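Local atomic coordinates of decapping nuclease RAI1 (Candida albicans, PDB entry 5BUD), a protein that hydrolyses the NAD cap from the 5' end of RNAs with a divalent metal ion, and binds and stimulates the exoribonuclease RAT1. Residues Ser80-Ile85 with Pro381-Trp386; Arg250-Asn255 with Val259-Lys264; Phe174-Thr179 with Lys198-Tyr203. One frame throughout, in Å; residues are numbered along the deposited sequence.

Contact 1: Ser80-Ile85 with Pro381-Trp386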
# COMPACT_ATOMS: atom_id res chain seq x y z
N SER A 80 -5.10 2.47 15.46
CA SER A 80 -3.70 2.19 15.75
C SER A 80 -2.78 3.24 15.13
O SER A 80 -1.81 3.64 15.76
CB SER A 80 -3.30 0.76 15.36
OG SER A 80 -3.38 0.52 13.96
N LEU A 81 -3.12 3.74 13.95
CA LEU A 81 -2.28 4.75 13.34
C LEU A 81 -2.33 6.02 14.20
O LEU A 81 -1.30 6.61 14.46
CB LEU A 81 -2.73 5.05 11.90
CG LEU A 81 -2.06 6.24 11.19
CD1 LEU A 81 -0.54 6.13 11.15
CD2 LEU A 81 -2.61 6.39 9.78
N LEU A 82 -3.51 6.43 14.64
CA LEU A 82 -3.60 7.64 15.50
C LEU A 82 -2.85 7.47 16.81
O LEU A 82 -2.28 8.44 17.32
CB LEU A 82 -5.05 8.05 15.78
CG LEU A 82 -5.84 8.49 14.54
CD1 LEU A 82 -7.27 8.77 14.93
CD2 LEU A 82 -5.20 9.66 13.76
N LYS A 83 -2.85 6.26 17.35
CA LYS A 83 -2.19 5.98 18.63
C LYS A 83 -0.69 6.11 18.46
O LYS A 83 0.02 6.68 19.33
CB LYS A 83 -2.59 4.62 19.16
CG LYS A 83 -1.86 4.19 20.42
CD LYS A 83 -2.81 3.67 21.50
CE LYS A 83 -2.07 3.26 22.76
NZ LYS A 83 -1.89 1.79 22.76
N ALA A 84 -0.21 5.60 17.32
CA ALA A 84 1.19 5.76 16.93
C ALA A 84 1.51 7.22 16.75
O ALA A 84 2.54 7.68 17.23
CB ALA A 84 1.47 4.98 15.64
N ILE A 85 0.64 7.97 16.07
CA ILE A 85 0.82 9.43 15.89
C ILE A 85 0.87 10.20 17.24
O ILE A 85 1.71 11.08 17.41
CB ILE A 85 -0.27 10.01 14.95
CG1 ILE A 85 0.03 9.61 13.48
CG2 ILE A 85 -0.35 11.51 15.06
CD1 ILE A 85 -1.06 9.95 12.47
N PRO A 381 -11.27 9.26 20.65
CA PRO A 381 -11.31 10.29 21.69
C PRO A 381 -9.94 10.60 22.28
O PRO A 381 -9.68 11.76 22.65
CB PRO A 381 -12.30 9.73 22.73
CG PRO A 381 -12.36 8.25 22.46
CD PRO A 381 -12.16 8.12 20.98
N GLU A 382 -9.05 9.61 22.32
CA GLU A 382 -7.67 9.82 22.77
C GLU A 382 -6.96 10.79 21.83
O GLU A 382 -6.21 11.66 22.29
CB GLU A 382 -6.87 8.51 22.81
CG GLU A 382 -7.33 7.49 23.87
CD GLU A 382 -8.33 6.46 23.34
OE1 GLU A 382 -8.31 5.34 23.88
OE2 GLU A 382 -9.14 6.74 22.41
N PHE A 383 -7.19 10.65 20.53
CA PHE A 383 -6.50 11.52 19.56
C PHE A 383 -7.02 12.93 19.55
O PHE A 383 -6.22 13.87 19.55
CB PHE A 383 -6.57 10.94 18.14
CG PHE A 383 -5.91 11.81 17.08
CD1 PHE A 383 -4.53 11.99 17.08
CD2 PHE A 383 -6.65 12.46 16.12
CE1 PHE A 383 -3.91 12.78 16.12
CE2 PHE A 383 -6.04 13.25 15.15
CZ PHE A 383 -4.67 13.41 15.16
N THR A 384 -8.35 13.09 19.54
CA THR A 384 -8.96 14.43 19.60
C THR A 384 -8.50 15.20 20.86
O THR A 384 -8.12 16.38 20.78
CB THR A 384 -10.50 14.39 19.45
OG1 THR A 384 -11.09 13.62 20.51
CG2 THR A 384 -10.90 13.74 18.11
N GLU A 385 -8.51 14.51 22.00
CA GLU A 385 -8.05 15.13 23.26
C GLU A 385 -6.59 15.53 23.17
O GLU A 385 -6.23 16.65 23.54
CB GLU A 385 -8.20 14.18 24.44
CG GLU A 385 -7.87 14.84 25.76
CD GLU A 385 -7.96 13.92 26.95
OE1 GLU A 385 -8.78 12.98 26.95
OE2 GLU A 385 -7.20 14.15 27.90
N TRP A 386 -5.75 14.62 22.68
CA TRP A 386 -4.34 14.97 22.48
C TRP A 386 -4.22 16.25 21.66
O TRP A 386 -3.52 17.18 22.05
CB TRP A 386 -3.54 13.83 21.83
CG TRP A 386 -2.26 14.33 21.20
CD1 TRP A 386 -1.96 14.38 19.85
CD2 TRP A 386 -1.13 14.90 21.88
NE1 TRP A 386 -0.71 14.95 19.66
CE2 TRP A 386 -0.18 15.27 20.88
CE3 TRP A 386 -0.82 15.15 23.23
CZ2 TRP A 386 1.05 15.84 21.20
CZ3 TRP A 386 0.41 15.73 23.54
CH2 TRP A 386 1.33 16.07 22.52

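Contact 2: Arg250-Asn255 with Val259-Lys264. With nucleotides of chain C.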
# COMPACT_ATOMS: atom_id res chain seq x y z
N ARG A 250 3.81 -15.05 -12.31
CA ARG A 250 4.11 -16.20 -13.16
C ARG A 250 5.22 -15.82 -14.14
O ARG A 250 5.28 -14.70 -14.60
CB ARG A 250 2.88 -16.66 -13.94
CG ARG A 250 3.10 -18.01 -14.59
CD ARG A 250 2.11 -18.30 -15.71
NE ARG A 250 2.63 -19.34 -16.61
CZ ARG A 250 1.99 -19.78 -17.69
NH1 ARG A 250 0.79 -19.31 -18.01
NH2 ARG A 250 2.54 -20.72 -18.45
N ILE A 251 6.11 -16.75 -14.43
CA ILE A 251 7.07 -16.59 -15.54
C ILE A 251 6.28 -16.18 -16.81
O ILE A 251 5.10 -16.49 -16.95
CB ILE A 251 7.98 -17.84 -15.78
CG1 ILE A 251 7.23 -19.17 -15.67
CG2 ILE A 251 9.08 -17.93 -14.75
CD1 ILE A 251 6.05 -19.31 -16.61
N ILE A 252 6.92 -15.42 -17.69
CA ILE A 252 6.22 -14.80 -18.83
C ILE A 252 6.45 -15.60 -20.12
O ILE A 252 7.59 -15.91 -20.45
CB ILE A 252 6.66 -13.33 -18.97
CG1 ILE A 252 6.25 -12.54 -17.72
CG2 ILE A 252 6.02 -12.71 -20.21
CD1 ILE A 252 7.17 -11.40 -17.39
N GLU A 253 5.37 -15.90 -20.85
CA GLU A 253 5.42 -16.84 -21.99
C GLU A 253 4.88 -16.32 -23.32
O GLU A 253 5.22 -16.87 -24.36
CB GLU A 253 4.66 -18.13 -21.66
CG GLU A 253 5.09 -18.77 -20.35
CD GLU A 253 4.92 -20.27 -20.33
OE1 GLU A 253 3.82 -20.74 -20.69
OE2 GLU A 253 5.87 -20.98 -19.94
N ASN A 254 4.02 -15.31 -23.30
CA ASN A 254 3.61 -14.62 -24.53
C ASN A 254 3.45 -13.11 -24.32
O ASN A 254 3.62 -12.61 -23.19
CB ASN A 254 2.34 -15.25 -25.13
CG ASN A 254 1.23 -15.46 -24.11
OD1 ASN A 254 0.80 -14.53 -23.43
ND2 ASN A 254 0.73 -16.69 -24.03
N ASN A 255 3.15 -12.39 -25.40
CA ASN A 255 2.92 -10.94 -25.37
C ASN A 255 1.69 -10.55 -24.55
O ASN A 255 1.57 -9.41 -24.09
CB ASN A 255 2.83 -10.37 -26.81
CG ASN A 255 2.06 -9.05 -26.90
OD1 ASN A 255 0.83 -9.03 -26.81
ND2 ASN A 255 2.79 -7.96 -27.09
N VAL A 259 2.01 -7.61 -21.44
CA VAL A 259 1.22 -6.43 -21.10
C VAL A 259 0.64 -6.53 -19.69
O VAL A 259 0.59 -5.54 -18.98
CB VAL A 259 0.16 -5.95 -22.16
CG1 VAL A 259 0.32 -6.65 -23.50
CG2 VAL A 259 -1.27 -6.04 -21.64
N SER A 260 0.27 -7.73 -19.28
CA SER A 260 -0.17 -7.93 -17.91
C SER A 260 0.95 -7.64 -16.90
O SER A 260 0.72 -7.03 -15.85
CB SER A 260 -0.67 -9.37 -17.75
OG SER A 260 -1.18 -9.54 -16.45
N PHE A 261 2.17 -8.07 -17.21
CA PHE A 261 3.29 -7.82 -16.33
C PHE A 261 3.57 -6.32 -16.26
O PHE A 261 3.81 -5.78 -15.18
CB PHE A 261 4.56 -8.62 -16.70
CG PHE A 261 5.72 -8.31 -15.79
CD1 PHE A 261 5.74 -8.80 -14.47
CD2 PHE A 261 6.74 -7.46 -16.20
CE1 PHE A 261 6.78 -8.45 -13.62
CE2 PHE A 261 7.78 -7.11 -15.33
CZ PHE A 261 7.80 -7.63 -14.06
N GLU A 262 3.52 -5.63 -17.40
CA GLU A 262 3.60 -4.15 -17.41
C GLU A 262 2.57 -3.51 -16.47
O GLU A 262 2.90 -2.59 -15.71
CB GLU A 262 3.45 -3.57 -18.82
CG GLU A 262 3.56 -2.06 -18.88
CD GLU A 262 3.95 -1.54 -20.26
OE1 GLU A 262 3.21 -0.72 -20.81
OE2 GLU A 262 5.01 -1.94 -20.78
N GLN A 263 1.32 -3.98 -16.53
CA GLN A 263 0.25 -3.44 -15.69
C GLN A 263 0.53 -3.64 -14.19
O GLN A 263 0.34 -2.71 -13.41
CB GLN A 263 -1.10 -4.06 -16.07
CG GLN A 263 -1.52 -3.70 -17.49
CD GLN A 263 -2.72 -4.45 -18.04
OE1 GLN A 263 -2.93 -5.64 -17.78
NE2 GLN A 263 -3.49 -3.75 -18.84
N LYS A 264 1.00 -4.82 -13.81
CA LYS A 264 1.32 -5.14 -12.40
C LYS A 264 2.50 -4.33 -11.93
O LYS A 264 2.51 -3.87 -10.77
CB LYS A 264 1.76 -6.59 -12.24
CG LYS A 264 0.69 -7.64 -12.27
CD LYS A 264 1.37 -9.00 -12.32
CE LYS A 264 0.53 -10.06 -11.64
NZ LYS A 264 1.02 -11.37 -12.11
P U C 4 -2.07 -17.50 -13.68
OP1 U C 4 -2.72 -18.77 -14.10
OP2 U C 4 -0.95 -17.53 -12.72
O5' U C 4 -1.60 -16.75 -14.99
C5' U C 4 -2.46 -16.69 -16.14
C4' U C 4 -1.64 -16.94 -17.38
O4' U C 4 -2.31 -16.37 -18.54
C3' U C 4 -0.32 -16.21 -17.36
O3' U C 4 0.53 -16.82 -18.31
C2' U C 4 -0.78 -14.79 -17.66
O2' U C 4 0.24 -13.87 -18.00
C1' U C 4 -1.83 -15.05 -18.75
N1 U C 4 -2.98 -14.13 -18.70
C2 U C 4 -2.74 -12.80 -18.40
O2 U C 4 -1.62 -12.37 -18.18
N3 U C 4 -3.85 -12.00 -18.37
C4 U C 4 -5.16 -12.38 -18.60
O4 U C 4 -6.05 -11.53 -18.53
C5 U C 4 -5.33 -13.76 -18.91
C6 U C 4 -4.26 -14.57 -18.95
P U C 3 -0.69 -13.64 -9.37
OP1 U C 3 0.31 -14.50 -10.02
OP2 U C 3 -0.70 -12.19 -9.62
O5' U C 3 -2.13 -14.22 -9.73
C5' U C 3 -2.38 -15.63 -9.69
C4' U C 3 -3.27 -16.04 -10.82
O4' U C 3 -4.61 -15.54 -10.59
C3' U C 3 -2.86 -15.53 -12.20
O3' U C 3 -3.18 -16.53 -13.14
C2' U C 3 -3.70 -14.27 -12.36
O2' U C 3 -3.97 -13.93 -13.71
C1' U C 3 -4.99 -14.68 -11.65
N1 U C 3 -5.74 -13.56 -11.07
C2 U C 3 -7.02 -13.33 -11.53
O2 U C 3 -7.54 -13.99 -12.41
N3 U C 3 -7.68 -12.28 -10.92
C4 U C 3 -7.19 -11.46 -9.93
O4 U C 3 -7.90 -10.56 -9.48
C5 U C 3 -5.86 -11.77 -9.50
C6 U C 3 -5.20 -12.78 -10.07

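Contact 3: Phe174-Thr179 with Lys198-Tyr203. With MN (manganese (II) ion), chain G.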
# COMPACT_ATOMS: atom_id res chain seq x y z
N PHE A 174 6.61 -16.52 -0.28
CA PHE A 174 7.79 -15.93 -0.84
C PHE A 174 8.45 -14.98 0.15
O PHE A 174 9.68 -15.01 0.31
CB PHE A 174 7.46 -15.21 -2.18
CG PHE A 174 8.64 -14.58 -2.83
CD1 PHE A 174 9.70 -15.36 -3.29
CD2 PHE A 174 8.70 -13.21 -3.01
CE1 PHE A 174 10.80 -14.77 -3.90
CE2 PHE A 174 9.80 -12.61 -3.64
CZ PHE A 174 10.86 -13.40 -4.06
N GLU A 175 7.65 -14.15 0.82
CA GLU A 175 8.16 -13.27 1.83
C GLU A 175 8.86 -14.05 2.93
O GLU A 175 9.90 -13.64 3.43
CB GLU A 175 7.06 -12.43 2.48
CG GLU A 175 6.37 -11.41 1.60
CD GLU A 175 5.20 -10.74 2.33
OE1 GLU A 175 5.07 -10.96 3.54
OE2 GLU A 175 4.39 -10.03 1.72
N THR A 176 8.27 -15.18 3.30
CA THR A 176 8.80 -16.02 4.36
C THR A 176 10.13 -16.65 3.97
O THR A 176 11.05 -16.61 4.75
CB THR A 176 7.76 -17.10 4.76
OG1 THR A 176 6.55 -16.45 5.16
CG2 THR A 176 8.27 -17.97 5.88
N ILE A 177 10.24 -17.18 2.75
CA ILE A 177 11.48 -17.87 2.34
C ILE A 177 12.58 -16.93 1.83
O ILE A 177 13.74 -17.33 1.77
CB ILE A 177 11.21 -19.08 1.42
CG1 ILE A 177 10.55 -18.69 0.08
CG2 ILE A 177 10.30 -20.05 2.14
CD1 ILE A 177 11.49 -18.17 -0.97
N ALA A 178 12.24 -15.66 1.59
CA ALA A 178 13.20 -14.66 1.06
C ALA A 178 13.74 -13.69 2.09
O ALA A 178 14.62 -12.88 1.76
CB ALA A 178 12.56 -13.88 -0.10
N THR A 179 13.27 -13.77 3.34
CA THR A 179 13.71 -12.85 4.36
C THR A 179 14.16 -13.58 5.65
O THR A 179 13.79 -14.73 5.89
CB THR A 179 12.59 -11.88 4.76
OG1 THR A 179 11.53 -12.60 5.43
CG2 THR A 179 12.04 -11.11 3.53
N LYS A 198 9.13 -23.01 8.14
CA LYS A 198 8.43 -22.08 9.03
C LYS A 198 6.97 -21.95 8.61
O LYS A 198 6.65 -21.94 7.42
CB LYS A 198 9.15 -20.73 8.97
CG LYS A 198 8.84 -19.78 10.10
CD LYS A 198 9.36 -18.38 9.79
CE LYS A 198 10.83 -18.36 9.44
NZ LYS A 198 11.39 -16.97 9.51
N VAL A 199 6.08 -21.89 9.61
CA VAL A 199 4.66 -21.63 9.40
C VAL A 199 4.48 -20.23 8.85
O VAL A 199 4.99 -19.28 9.42
CB VAL A 199 3.87 -21.74 10.73
CG1 VAL A 199 2.46 -21.21 10.56
CG2 VAL A 199 3.84 -23.18 11.22
N VAL A 200 3.76 -20.10 7.75
CA VAL A 200 3.54 -18.79 7.14
C VAL A 200 2.31 -18.14 7.79
O VAL A 200 1.29 -18.80 7.99
CB VAL A 200 3.32 -18.92 5.63
CG1 VAL A 200 2.92 -17.57 5.05
CG2 VAL A 200 4.57 -19.47 4.96
N ASN A 201 2.43 -16.86 8.13
CA ASN A 201 1.32 -16.04 8.57
C ASN A 201 1.29 -14.69 7.84
O ASN A 201 2.33 -14.21 7.36
CB ASN A 201 1.38 -15.80 10.09
CG ASN A 201 2.38 -14.75 10.51
OD1 ASN A 201 2.10 -13.56 10.46
ND2 ASN A 201 3.56 -15.19 10.96
N ASN A 202 0.11 -14.08 7.74
CA ASN A 202 0.02 -12.68 7.32
C ASN A 202 -0.45 -11.74 8.42
O ASN A 202 -0.98 -10.66 8.16
CB ASN A 202 -0.80 -12.50 6.03
CG ASN A 202 -2.28 -12.86 6.19
OD1 ASN A 202 -2.70 -13.56 7.13
ND2 ASN A 202 -3.06 -12.39 5.26
N TYR A 203 -0.15 -12.10 9.66
CA TYR A 203 -0.49 -11.26 10.79
C TYR A 203 0.59 -10.25 11.04
O TYR A 203 0.31 -9.08 11.28
CB TYR A 203 -0.66 -12.11 12.06
CG TYR A 203 -2.01 -12.72 12.20
CD1 TYR A 203 -2.35 -13.85 11.48
CD2 TYR A 203 -2.95 -12.19 13.09
CE1 TYR A 203 -3.59 -14.43 11.61
CE2 TYR A 203 -4.19 -12.78 13.23
CZ TYR A 203 -4.50 -13.91 12.49
OH TYR A 203 -5.72 -14.52 12.59
MN MN G . 4.05 -9.67 5.01
O HOH W 1 11.39 -15.74 7.32
O HOH W 2 5.25 -15.77 7.57
O HOH W 3 3.20 -11.71 5.53
O HOH W 4 5.60 -10.22 6.75
O HOH W 5 2.52 -8.40 6.37
O HOH W 6 5.37 -7.71 4.57

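Contact 1: Ser80-Ile85 with Pro381-Trp386
The aromatic part of the contact is a CH-pi interaction between L82 and F383. Methyl CD2 of L82 lies 3.8 Å from the centroid of the F383 ring and only 4° off its normal, so it sits over the middle of one face, and the two side chains cross at about a right angle. The ring reaches this methyl because its CG is anti to the backbone N (chi1 178°).

The remaining apolar touches flank that CH-pi contact. L82 uses its other branch, CD1, against CD2 of F383 at 3.9 Å, close to the root of the ring. One turn further on, I85 brings its CG2 methyl obliquely to CE1 of F383 at 3.9 Å. Helix 78-92 thereby meets the C-terminal helix 381-389, within a decapping nuclease of the PD-(D/E)XK clan, and the backbones come nearest at the CA atoms of L82 and F383, 6.3 Å apart.

No hydrogen bond joins the two segments. A polar link between the same two helices is made with a residue beyond 80-85: NE1 of W386 bonds to OE1 of E89. F133 meets the F383 ring with its plane turned by about 75°, while F24 of strand 21-28 and I101 of strand 100-103 pack against I85.

Contact 2: Arg250-Asn255 with Val259-Lys264
N255 and V259 join the two segments by an i to i+4 bond in the first turn of helix 255-275, which follows the metal-site strand 243-250 of this PD-(D/E)XK nuclease. N254 is the N-cap: its OD1 accepts from the backbone N of Q257.

At V259 the backbone N donates to O of N255 at 3.2 Å with an N-H...O angle of 157°. CG1 of V259 comes 3.1 Å from that same O of N255, with OD1 further off, and the two side chains cross at a slant.

S260, one residue on, turns from the protein partner to the RNA. Its CB lies 3.2 Å from O2 of nucleotide U4 of chain C, and OG is close to the same atom; this is proximity to the base, with no hydrogen bond established.

F261 carries the apolar part. With CG anti to the backbone N (chi1 178°), its ring meets the tip of I252, whose CD1 is 3.8 Å from CG of F261. That methyl is 4.3 Å from the ring centroid and 29° off the normal, an off-centre CH-pi contact near the root of the ring. Y282 meets F261 edge-to-face, and F297 of strand 291-298 also packs on it.

K264 extends its chain toward the RNA backbone, and its NZ also bonds to OG of S249. On the facing segment, NH1 of R250 lies 2.5 Å from O3' of U4 of chain C, too short to be read with confidence as a bond, and its NH2 forms a salt bridge with OE1 of E253 at 2.6 Å that should help fix the guanidinium. The two basic side chains lie beside successive nucleotides, K264 with a weak hydrogen bond from NZ to OP2 of U3 of chain C at 3.1 Å.

Contact 3: Phe174-Thr179 with Lys198-Tyr203
T176 faces K198 and V200, crossing both obliquely, with OG1 turned to V200 and CG2 lying between the two. CG2, anti to the backbone N, meets CD of K198 at 4.1 Å, whereas OG1 lies 3.6 Å from CG2 of V200. The hydroxyl's hydrogen bond runs to O of Y172, one turn back; V200 merely packs beside it.

K198 bends at its third torsion (chi3 -54°), bringing NZ to water 1; the water donates to O of both T176 and T179, linking the lysine to the backbone that leads from helix 158-178 into strand 179-180. A second bridge is made by water 2, which donates to OG1 of T176 and accepts from N of N201.

E175 extends beside this contact to bind the manganese ion through OE1 at 2.2 Å. Four waters also ligate the ion, and one of them, water 3, donates to O of N201 at 3.2 Å, so the loop enters the second shell of this metal site. N201 itself opens an Asx turn, its OD1 accepting in the carbonyl plane from N of Y203.

The contact joins helix 158-178 to the loop preceding strand 205-214; E175 packs against L246 of strand 243-250 and D226 of strand 217-228.

Overall arrangement
Contact 1 is buried and apolar, whereas contact 2 lies at the surface and contact 3 is partly buried. None shares a helix or strand with another: contact 1 pairs two helices far apart in sequence, contact 2 joins a helix to its own leading loop, and contact 3 sets a helix against a later loop. Contacts 1 and 2 lie on opposite sides of the chain's centre, their centres about 43 Å apart. Strand 243-250 relates contacts 2 and 3, since it leads into 250-255 and supplies L246 beside E175. Chemistry follows place: methyl-on-ring packing away from the annotated sites, a helix-turn bond and an off-centre methyl-ring touch beside the RNA, and water bridges beside manganese.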